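Local coordinates for core protein VP7 (Bluetongue virus, PDB 1BVP) that forms trimeric capsomers, 260 of which coat the VP3 scaffold of the virus core, and contributes to host cell surface receptor binding, at residues 269-274 with 294-299; 264-269 with 312-317; 233-236 with 240-243. All coordinates share one frame; numbering follows the deposited sequence.

Interaction 1: 269-274 with 294-299; sequences NVYSFR and MLPPIF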
loop_
_atom_site.group_PDB
_atom_site.type_symbol
_atom_site.label_atom_id
_atom_site.label_comp_id
_atom_site.label_asym_id
_atom_site.label_seq_id
_atom_site.Cartn_x
_atom_site.Cartn_y
_atom_site.Cartn_z
ATOM N N ASN A 269 9.255 -8.490 5.914
ATOM C CA ASN A 269 10.302 -9.457 5.671
ATOM C C ASN A 269 11.281 -9.515 6.842
ATOM O O ASN A 269 11.646 -10.593 7.277
ATOM C CB ASN A 269 11.044 -9.100 4.384
ATOM C CG ASN A 269 12.005 -10.207 3.935
ATOM O OD1 ASN A 269 13.128 -9.934 3.500
ATOM N ND2 ASN A 269 11.571 -11.459 4.064
ATOM N N VAL A 270 11.724 -8.357 7.326
ATOM C CA VAL A 270 12.659 -8.258 8.462
ATOM C C VAL A 270 12.101 -8.873 9.748
ATOM O O VAL A 270 12.813 -9.553 10.476
ATOM C CB VAL A 270 12.966 -6.780 8.794
ATOM C CG1 VAL A 270 13.694 -6.676 10.115
ATOM C CG2 VAL A 270 13.721 -6.103 7.649
ATOM N N TYR A 271 10.831 -8.613 10.048
ATOM C CA TYR A 271 10.244 -9.128 11.280
ATOM C C TYR A 271 9.686 -10.529 11.226
ATOM O O TYR A 271 9.197 -11.030 12.224
ATOM C CB TYR A 271 9.239 -8.142 11.862
ATOM C CG TYR A 271 9.879 -6.868 12.386
ATOM C CD1 TYR A 271 10.531 -6.849 13.611
ATOM C CD2 TYR A 271 9.863 -5.686 11.638
ATOM C CE1 TYR A 271 11.169 -5.684 14.093
ATOM C CE2 TYR A 271 10.500 -4.513 12.113
ATOM C CZ TYR A 271 11.144 -4.534 13.338
ATOM O OH TYR A 271 11.758 -3.392 13.815
ATOM N N SER A 272 9.760 -11.177 10.073
ATOM C CA SER A 272 9.306 -12.558 9.985
ATOM C C SER A 272 10.241 -13.412 10.821
ATOM O O SER A 272 11.435 -13.098 11.038
ATOM C CB SER A 272 9.299 -13.058 8.564
ATOM O OG SER A 272 8.269 -12.402 7.888
ATOM N N PHE A 273 9.682 -14.522 11.256
ATOM C CA PHE A 273 10.378 -15.432 12.128
ATOM C C PHE A 273 11.529 -16.193 11.482
ATOM O O PHE A 273 12.668 -16.095 11.959
ATOM C CB PHE A 273 9.345 -16.394 12.724
ATOM C CG PHE A 273 9.932 -17.415 13.652
ATOM C CD1 PHE A 273 10.615 -17.012 14.819
ATOM C CD2 PHE A 273 9.806 -18.780 13.368
ATOM C CE1 PHE A 273 11.170 -17.957 15.699
ATOM C CE2 PHE A 273 10.357 -19.746 14.234
ATOM C CZ PHE A 273 11.041 -19.321 15.410
ATOM N N ARG A 274 11.202 -16.952 10.418
ATOM C CA ARG A 274 12.141 -17.820 9.670
ATOM C C ARG A 274 12.499 -19.029 10.554
ATOM O O ARG A 274 12.001 -20.148 10.342
ATOM C CB ARG A 274 13.380 -17.029 9.210
ATOM C CG ARG A 274 13.075 -16.333 7.914
ATOM C CD ARG A 274 14.102 -15.339 7.514
ATOM N NE ARG A 274 13.995 -15.068 6.084
ATOM C CZ ARG A 274 13.316 -14.058 5.565
ATOM N NH1 ARG A 274 12.700 -13.212 6.382
ATOM N NH2 ARG A 274 13.183 -13.959 4.238
ATOM N N MET A 294 11.475 -6.768 17.827
ATOM C CA MET A 294 10.719 -7.916 17.304
ATOM C C MET A 294 9.319 -7.695 16.788
ATOM O O MET A 294 8.708 -8.597 16.232
ATOM C CB MET A 294 10.837 -9.190 18.154
ATOM C CG MET A 294 10.572 -9.091 19.624
ATOM S SD MET A 294 10.776 -10.748 20.282
ATOM C CE MET A 294 12.338 -10.637 21.061
ATOM N N LEU A 295 8.837 -6.466 16.886
ATOM C CA LEU A 295 7.514 -6.139 16.360
ATOM C C LEU A 295 7.686 -4.861 15.573
ATOM O O LEU A 295 8.468 -3.990 15.964
ATOM C CB LEU A 295 6.490 -5.929 17.483
ATOM C CG LEU A 295 6.105 -7.184 18.271
ATOM C CD1 LEU A 295 5.418 -6.810 19.540
ATOM C CD2 LEU A 295 5.246 -8.092 17.435
ATOM N N PRO A 296 7.028 -4.774 14.406
ATOM C CA PRO A 296 7.110 -3.578 13.559
ATOM C C PRO A 296 6.743 -2.355 14.389
ATOM O O PRO A 296 5.876 -2.423 15.286
ATOM C CB PRO A 296 6.015 -3.806 12.511
ATOM C CG PRO A 296 5.771 -5.301 12.511
ATOM C CD PRO A 296 6.061 -5.768 13.902
ATOM N N PRO A 297 7.382 -1.217 14.100
ATOM C CA PRO A 297 7.096 0.024 14.831
ATOM C C PRO A 297 5.624 0.474 14.655
ATOM O O PRO A 297 4.938 0.079 13.724
ATOM C CB PRO A 297 8.092 1.013 14.218
ATOM C CG PRO A 297 8.353 0.459 12.844
ATOM C CD PRO A 297 8.402 -1.019 13.056
ATOM N N ILE A 298 5.127 1.272 15.583
ATOM C CA ILE A 298 3.752 1.744 15.508
ATOM C C ILE A 298 3.741 2.904 14.546
ATOM O O ILE A 298 2.880 3.007 13.692
ATOM C CB ILE A 298 3.282 2.203 16.905
ATOM C CG1 ILE A 298 3.360 1.030 17.867
ATOM C CG2 ILE A 298 1.866 2.713 16.874
ATOM C CD1 ILE A 298 3.128 1.429 19.271
ATOM N N PHE A 299 4.723 3.782 14.678
ATOM C CA PHE A 299 4.818 4.924 13.788
ATOM C C PHE A 299 5.963 4.686 12.859
ATOM O O PHE A 299 6.972 4.089 13.251
ATOM C CB PHE A 299 5.057 6.198 14.575
ATOM C CG PHE A 299 3.964 6.487 15.548
ATOM C CD1 PHE A 299 2.741 6.995 15.102
ATOM C CD2 PHE A 299 4.122 6.185 16.903
ATOM C CE1 PHE A 299 1.699 7.194 15.981
ATOM C CE2 PHE A 299 3.082 6.380 17.794
ATOM C CZ PHE A 299 1.866 6.884 17.329
#

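Interaction 2: 264-269 with 312-317; sequences TAEIFN and LLSTLA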
loop_
_atom_site.group_PDB
_atom_site.type_symbol
_atom_site.label_atom_id
_atom_site.label_comp_id
_atom_site.label_asym_id
_atom_site.label_seq_id
_atom_site.Cartn_x
_atom_site.Cartn_y
_atom_site.Cartn_z
ATOM N N THR A 264 6.592 -1.293 3.608
ATOM C CA THR A 264 5.859 -2.229 4.438
ATOM C C THR A 264 6.282 -3.673 4.179
ATOM O O THR A 264 6.518 -4.432 5.110
ATOM C CB THR A 264 4.341 -2.080 4.226
ATOM O OG1 THR A 264 3.989 -0.696 4.256
ATOM C CG2 THR A 264 3.594 -2.761 5.343
ATOM N N ALA A 265 6.403 -4.049 2.912
ATOM C CA ALA A 265 6.798 -5.405 2.571
ATOM C C ALA A 265 8.213 -5.697 3.081
ATOM O O ALA A 265 8.513 -6.839 3.466
ATOM C CB ALA A 265 6.713 -5.594 1.101
ATOM N N GLU A 266 9.088 -4.676 3.097
ATOM C CA GLU A 266 10.460 -4.862 3.604
ATOM C C GLU A 266 10.436 -5.073 5.112
ATOM O O GLU A 266 11.109 -5.973 5.654
ATOM C CB GLU A 266 11.338 -3.648 3.273
ATOM C CG GLU A 266 11.459 -3.374 1.776
ATOM C CD GLU A 266 11.788 -4.639 0.950
ATOM O OE1 GLU A 266 12.715 -5.410 1.333
ATOM O OE2 GLU A 266 11.152 -4.838 -0.111
ATOM N N ILE A 267 9.697 -4.202 5.796
ATOM C CA ILE A 267 9.521 -4.311 7.233
ATOM C C ILE A 267 8.974 -5.699 7.569
ATOM O O ILE A 267 9.477 -6.378 8.470
ATOM C CB ILE A 267 8.552 -3.230 7.749
ATOM C CG1 ILE A 267 9.287 -1.894 7.785
ATOM C CG2 ILE A 267 8.105 -3.575 9.185
ATOM C CD1 ILE A 267 8.436 -0.721 7.909
ATOM N N PHE A 268 7.961 -6.140 6.833
ATOM C CA PHE A 268 7.389 -7.469 7.071
ATOM C C PHE A 268 8.436 -8.582 6.954
ATOM O O PHE A 268 8.445 -9.530 7.735
ATOM C CB PHE A 268 6.243 -7.759 6.097
ATOM C CG PHE A 268 5.700 -9.152 6.224
ATOM C CD1 PHE A 268 4.999 -9.541 7.357
ATOM C CD2 PHE A 268 5.930 -10.103 5.230
ATOM C CE1 PHE A 268 4.537 -10.864 7.496
ATOM C CE2 PHE A 268 5.477 -11.422 5.360
ATOM C CZ PHE A 268 4.778 -11.799 6.501
ATOM N N ASN A 269 9.255 -8.490 5.914
ATOM C CA ASN A 269 10.302 -9.457 5.671
ATOM C C ASN A 269 11.281 -9.515 6.842
ATOM O O ASN A 269 11.646 -10.593 7.277
ATOM C CB ASN A 269 11.044 -9.100 4.384
ATOM C CG ASN A 269 12.005 -10.207 3.935
ATOM O OD1 ASN A 269 13.128 -9.934 3.500
ATOM N ND2 ASN A 269 11.571 -11.459 4.064
ATOM N N LEU A 312 18.617 -2.873 4.316
ATOM C CA LEU A 312 19.783 -3.723 4.405
ATOM C C LEU A 312 19.448 -5.062 5.116
ATOM O O LEU A 312 19.808 -6.158 4.637
ATOM C CB LEU A 312 20.891 -2.941 5.115
ATOM C CG LEU A 312 22.088 -2.320 4.351
ATOM C CD1 LEU A 312 21.778 -1.978 2.948
ATOM C CD2 LEU A 312 22.604 -1.112 5.090
ATOM N N LEU A 313 18.703 -4.996 6.215
ATOM C CA LEU A 313 18.330 -6.219 6.932
ATOM C C LEU A 313 17.390 -7.100 6.116
ATOM O O LEU A 313 17.479 -8.312 6.184
ATOM C CB LEU A 313 17.668 -5.872 8.240
ATOM C CG LEU A 313 18.321 -6.357 9.514
ATOM C CD1 LEU A 313 17.304 -6.107 10.603
ATOM C CD2 LEU A 313 18.687 -7.835 9.462
ATOM N N SER A 314 16.484 -6.497 5.351
ATOM C CA SER A 314 15.549 -7.247 4.517
ATOM C C SER A 314 16.311 -8.060 3.475
ATOM O O SER A 314 16.032 -9.249 3.257
ATOM C CB SER A 314 14.576 -6.293 3.833
ATOM O OG SER A 314 13.578 -7.053 3.181
ATOM N N THR A 315 17.285 -7.418 2.833
ATOM C CA THR A 315 18.123 -8.101 1.870
ATOM C C THR A 315 18.903 -9.223 2.580
ATOM O O THR A 315 18.946 -10.361 2.093
ATOM C CB THR A 315 19.093 -7.122 1.217
ATOM O OG1 THR A 315 18.343 -6.056 0.642
ATOM C CG2 THR A 315 19.890 -7.800 0.098
ATOM N N LEU A 316 19.495 -8.933 3.737
ATOM C CA LEU A 316 20.224 -9.975 4.459
ATOM C C LEU A 316 19.313 -11.164 4.771
ATOM O O LEU A 316 19.769 -12.320 4.760
ATOM C CB LEU A 316 20.846 -9.438 5.737
ATOM C CG LEU A 316 21.717 -10.397 6.555
ATOM C CD1 LEU A 316 23.001 -10.676 5.806
ATOM C CD2 LEU A 316 22.070 -9.751 7.910
ATOM N N ALA A 317 18.022 -10.907 4.984
ATOM C CA ALA A 317 17.078 -12.000 5.271
ATOM C C ALA A 317 16.944 -12.864 4.042
ATOM O O ALA A 317 16.838 -14.094 4.145
ATOM C CB ALA A 317 15.749 -11.482 5.669
#

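Interaction 3: 233-236 with 240-243; sequences VHNP and NAMV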
loop_
_atom_site.group_PDB
_atom_site.type_symbol
_atom_site.label_atom_id
_atom_site.label_comp_id
_atom_site.label_asym_id
_atom_site.label_seq_id
_atom_site.Cartn_x
_atom_site.Cartn_y
_atom_site.Cartn_z
ATOM N N VAL A 233 -20.900 27.674 9.622
ATOM C CA VAL A 233 -22.180 26.978 9.514
ATOM C C VAL A 233 -23.331 27.962 9.782
ATOM O O VAL A 233 -23.245 28.815 10.667
ATOM C CB VAL A 233 -22.289 25.805 10.495
ATOM C CG1 VAL A 233 -23.343 24.836 9.987
ATOM C CG2 VAL A 233 -20.936 25.107 10.667
ATOM N N HIS A 234 -24.385 27.867 8.982
ATOM C CA HIS A 234 -25.542 28.739 9.111
ATOM C C HIS A 234 -26.860 27.958 8.988
ATOM O O HIS A 234 -27.080 27.228 8.006
ATOM C CB HIS A 234 -25.479 29.831 8.033
ATOM C CG HIS A 234 -26.666 30.747 8.007
ATOM N ND1 HIS A 234 -27.305 31.184 9.152
ATOM C CD2 HIS A 234 -27.334 31.307 6.966
ATOM C CE1 HIS A 234 -28.316 31.972 8.820
ATOM N NE2 HIS A 234 -28.355 32.062 7.501
ATOM N N ASN A 235 -27.706 28.088 10.017
ATOM C CA ASN A 235 -29.035 27.464 10.056
ATOM C C ASN A 235 -30.089 28.555 9.844
ATOM O O ASN A 235 -30.472 29.229 10.788
ATOM C CB ASN A 235 -29.278 26.832 11.420
ATOM C CG ASN A 235 -30.635 26.178 11.512
ATOM O OD1 ASN A 235 -31.294 25.973 10.487
ATOM N ND2 ASN A 235 -31.068 25.850 12.734
ATOM N N PRO A 236 -30.512 28.799 8.596
ATOM C CA PRO A 236 -31.518 29.837 8.338
ATOM C C PRO A 236 -32.930 29.341 8.658
ATOM O O PRO A 236 -33.914 30.064 8.536
ATOM C CB PRO A 236 -31.357 30.068 6.840
ATOM C CG PRO A 236 -31.099 28.718 6.341
ATOM C CD PRO A 236 -30.079 28.183 7.333
ATOM N N ASN A 240 -34.316 23.477 15.156
ATOM C CA ASN A 240 -32.943 23.072 15.464
ATOM C C ASN A 240 -32.415 22.223 14.299
ATOM O O ASN A 240 -33.181 21.508 13.611
ATOM C CB ASN A 240 -32.858 22.214 16.717
ATOM C CG ASN A 240 -33.575 22.804 17.864
ATOM O OD1 ASN A 240 -34.699 22.416 18.137
ATOM N ND2 ASN A 240 -32.956 23.748 18.545
ATOM N N ALA A 241 -31.099 22.289 14.109
ATOM C CA ALA A 241 -30.432 21.550 13.052
ATOM C C ALA A 241 -29.138 20.926 13.546
ATOM O O ALA A 241 -28.547 21.377 14.542
ATOM C CB ALA A 241 -30.139 22.473 11.875
ATOM N N MET A 242 -28.741 19.840 12.887
ATOM C CA MET A 242 -27.473 19.169 13.183
ATOM C C MET A 242 -26.736 18.826 11.892
ATOM O O MET A 242 -27.364 18.384 10.909
ATOM C CB MET A 242 -27.689 17.907 13.990
ATOM C CG MET A 242 -27.754 18.188 15.427
ATOM S SD MET A 242 -27.673 16.719 16.395
ATOM C CE MET A 242 -25.904 16.806 16.925
ATOM N N VAL A 243 -25.438 19.115 11.834
ATOM C CA VAL A 243 -24.681 18.728 10.641
ATOM C C VAL A 243 -23.488 17.912 11.075
ATOM O O VAL A 243 -22.999 18.112 12.212
ATOM C CB VAL A 243 -24.171 19.946 9.800
ATOM C CG1 VAL A 243 -25.311 20.866 9.460
ATOM C CG2 VAL A 243 -23.087 20.695 10.525
#

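Interaction 1: 269-274 with 294-299
Tyr271 lays its ring along the backbone that runs from Met294 to Pro297, and of the residues of 269-274 it alone touches that loop. The close part of the contact is over one ring face. Pro296 CA lies 4.1 Å from the ring centroid, 21° off the ring normal, which is the geometry of a CH-pi contact, and Pro296 N sits 3.9 Å above the plane, over its centre. Leu295 supplies its carbonyl to the same face, Tyr271 CE1 being 3.7 Å from Leu295 O. Beside this, Met294 C approaches Tyr271 CD1 obliquely at 3.5 Å. The opposite face carries Val270 CG1, offset toward the rim, so helix and loop both contribute to the ring's packing. CG stands anti to the carbonyl carbon (chi1 -68°), a rotation that turns the ring toward the loop.

Here helix 263-271, in the helical domain of VP7, meets through this one tyrosine the irregular linker between helices 276-286 and 304-323. No hydrogen bond joins the two segments; the phenol oxygen instead reaches Pro292 O, a little earlier in the same linker, which fixes the far end of the ring.

The looser side lies with the side chains of the linker. Met294 and Leu295 direct their CB atoms away from the helix and are partly exposed, leaving mainly their backbone to meet the tyrosine. Met294 packs instead on helix 276-286. The proline rings touch the tyrosine at longer range: Pro296 CG is 4.2 Å from Tyr271 CD2, and Pro297 CD, coming obliquely, is 4.2 Å from Tyr271 CE2. Pro296 also packs on Pro121 of the second subunit, which places this loop at the trimer interface.

Interaction 2: 264-269 with 312-317
This is a polar helix-helix crossing, buried in the helical domain of VP7, between helices 263-271 and 304-323, and it centres on one serine hydroxyl. The axes of the two short segments approach to 8.6 Å at a crossing angle of 56°, and the closest alpha carbons, those of Glu266 and Ser314, are 5.7 Å apart. Such a close backbone approach is compatible with the small residues that helix 304-323 presents here, Ser314 and Ala317, both with CB directed at the partner.

Ser314 OG donates to Glu266 OE1 over 2.6 Å. It meets that oxygen on the anti side, 29° out of the carboxylate plane. The glutamate starts off alongside the crossing rather than into it; the bend at chi2 (-48°) folds the chain back so that the carboxylate lies beside the serine. On the serine, OG stands anti to the backbone N, which points the hydroxyl at helix 263-271.

The crossing also abuts the trimer interface. Arg111 of the second subunit forms a salt bridge with the same Glu266 OE1 and packs on Ser314 and Asn269. One carboxylate oxygen thus serves both the intrachain bond and the intersubunit one, and the arginine's charge would be expected to stabilise the ionised acid.

One turn on from the glutamate, Asn269 directs its CB at helix 304-323 and covers the serine from that side: Asn269 CB is 3.5 Å from Ser314 OG. The asparagine side chain lies near both Ser314 and Ala317, and it also touches Asp318 in the same helix. On the far side of helix 304-323, Leu316 packs against helix 55-73 and Thr315 against helix 2-15.

Interaction 3: 233-236 with 240-243
Asn235 sets its amide against the methyl group of Ala241, with Asn235 ND2 3.6 Å from Ala241 CB and Asn235 CG 3.8 Å from it. With CG anti to the backbone N (chi1 180°), the amide reaches over to the alanine. Although the residue is buried, its amide is not left to the methyl: ND2 donates to Gln239 O in the connecting turn and to Asn164 O, while OD1 accepts a weak bond from Thr237 N. These bonds on both ends of the amide hold it in place while its carbon and nitrogen cover the alanine.

The second point of contact is apolar. Val233 CG1 meets Val243 CG2 at 4.2 Å; the valines lie alongside each other, pointing opposite ways.

Between these points no hydrogen bond links the segments. The alpha carbons are 6.8 Å apart at Asn235 and Ala241 but 8.7 Å apart at Val233 and Val243, so the chains diverge away from the turn. The separation fits a connection between the two sheets of the antiparallel beta sandwich, the jelly-roll domain of VP7: strand 231-234 pairs with 168-170 and 209-212, whereas strand 241-252 belongs with 158-163 and 183-195. Backbone bonds follow the same division, Val233 pairing with Gly169 and Ala241 with Leu163. Val243 also packs on Val161 of the neighbouring strand 158-163.

Following the chain from the N terminus, interaction 3 comes first, closing a short turn of three residues between strands 231-234 and 241-252 in the beta domain. Strand 241-252 then leads back to the helical domain and helix 263-271, which serves both other contacts. Interaction 2 closes the longer loop, joining that helix to helix 304-323; interaction 1, to the linker at 294-299, is nested inside it. These two share Asn269, have centres about 9 Å apart, and touch directly, Val270 CG1 lying 3.7 Å from Leu313 CD1. Both also reach the second subunit. Interaction 3 stands apart in series, its centre about 48 Å from that of interaction 1.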